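Local atomic coordinates of copper chaperone CopZ (Staphylococcus aureus, PDB entry 6FF2), a protein that sequesters and carries copper(I) within the cell and delivers it to the copper-exporting P-type ATPase CopA. Residues Asp34-Leu37 against Glu38-Gln41. Sequence-based numbering, arbitrary orientation.
Sequences DVNL and ENGQ
Asn36 sets CG trans to its backbone N (chi1 180°) and Asn39 holds CG between its backbone N and carbonyl carbon (chi1 60°), and across a tight reversal of the chain the two amides meet. The two side chains cross at about a right angle, amide planes 42° apart, with Asn39 OD1 3.1 Å from Asn36 CG. This is polar contact without a hydrogen bond between the amides; each carbonyl oxygen serves the backbone instead. Asn36 OD1 turns forward along the chain and accepts from Glu38 N at 2.8 Å, the donor tilted out of the carbonyl plane, and more weakly from Asn39 N. The same oxygen lies against Glu38 CB. Asn39 OD1 takes Gln41 N at 3.0 Å in a fairly straight bond, although the N-H arrives from above the carbonyl plane. On the backbone, Asn36 O receives weak bonds from Asn39 N and Gly40 N, the latter at 2.9 Å. Gly40 has a positive phi, a conformation favourable to glycine, as the chain turns back. Where the strands begin to pair, Asn36 N donates to Gln41 O at 2.8 Å. Leu37 CB points away from residues 38-41, although it still touches Glu38 N; the side chain packs on Met11 and Lys17 and lies about 7 Å from a bound copper(I) ion, near Cys13 and Cys16. Asn39 OD1 and Gln41 N thus form an Asx turn, while residues 34-41 run from the end part of strand 30-36 through the turn to the start of strand 41-46, in a beta hairpin of the ferredoxin-like βαββαβ fold of heavy-metal-associated domains.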
# COMPACT_ATOMS: atom_id res chain seq x y z
N ASP A 34 -1.96 13.60 9.10
CA ASP A 34 -2.91 13.61 7.95
C ASP A 34 -2.12 13.75 6.66
O ASP A 34 -1.52 14.80 6.37
CB ASP A 34 -3.87 14.78 8.18
CG ASP A 34 -4.88 14.96 7.07
OD1 ASP A 34 -5.18 14.01 6.35
OD2 ASP A 34 -5.42 16.06 6.96
N VAL A 35 -2.09 12.66 5.89
CA VAL A 35 -1.46 12.61 4.59
C VAL A 35 -2.41 13.13 3.53
O VAL A 35 -3.56 12.66 3.42
CB VAL A 35 -1.08 11.17 4.21
CG1 VAL A 35 -0.69 11.09 2.72
CG2 VAL A 35 0.02 10.65 5.19
N ASN A 36 -1.94 14.06 2.72
CA ASN A 36 -2.64 14.46 1.48
C ASN A 36 -1.93 13.79 0.32
O ASN A 36 -0.87 14.20 -0.09
CB ASN A 36 -2.64 15.97 1.30
CG ASN A 36 -3.33 16.43 0.05
OD1 ASN A 36 -3.57 15.66 -0.84
ND2 ASN A 36 -3.59 17.71 -0.04
N LEU A 37 -2.55 12.74 -0.22
CA LEU A 37 -1.91 11.97 -1.30
C LEU A 37 -1.76 12.77 -2.57
O LEU A 37 -0.86 12.50 -3.36
CB LEU A 37 -2.71 10.69 -1.60
CG LEU A 37 -2.57 9.59 -0.57
CD1 LEU A 37 -3.56 8.49 -0.92
CD2 LEU A 37 -1.15 9.05 -0.49
N GLU A 38 -2.62 13.77 -2.74
CA GLU A 38 -2.65 14.56 -4.00
C GLU A 38 -1.45 15.50 -4.10
O GLU A 38 -0.99 15.74 -5.18
CB GLU A 38 -3.92 15.38 -4.13
CG GLU A 38 -5.23 14.62 -4.06
CD GLU A 38 -6.42 15.53 -4.34
OE1 GLU A 38 -6.35 16.74 -3.96
OE2 GLU A 38 -7.42 15.05 -4.92
N ASN A 39 -0.92 15.98 -2.97
CA ASN A 39 0.29 16.82 -3.04
C ASN A 39 1.48 16.35 -2.26
O ASN A 39 2.51 16.98 -2.30
CB ASN A 39 -0.02 18.28 -2.66
CG ASN A 39 -0.55 18.44 -1.23
OD1 ASN A 39 -0.49 17.51 -0.43
ND2 ASN A 39 -1.04 19.66 -0.90
N GLY A 40 1.39 15.20 -1.61
CA GLY A 40 2.48 14.66 -0.82
C GLY A 40 2.73 15.33 0.52
O GLY A 40 3.73 14.99 1.22
N GLN A 41 1.87 16.25 0.90
CA GLN A 41 2.05 16.93 2.18
C GLN A 41 1.51 16.11 3.31
O GLN A 41 0.35 15.64 3.26
CB GLN A 41 1.38 18.31 2.19
CG GLN A 41 2.10 19.34 1.32
CD GLN A 41 1.71 20.72 1.67
OE1 GLN A 41 0.65 20.98 2.27
NE2 GLN A 41 2.58 21.61 1.40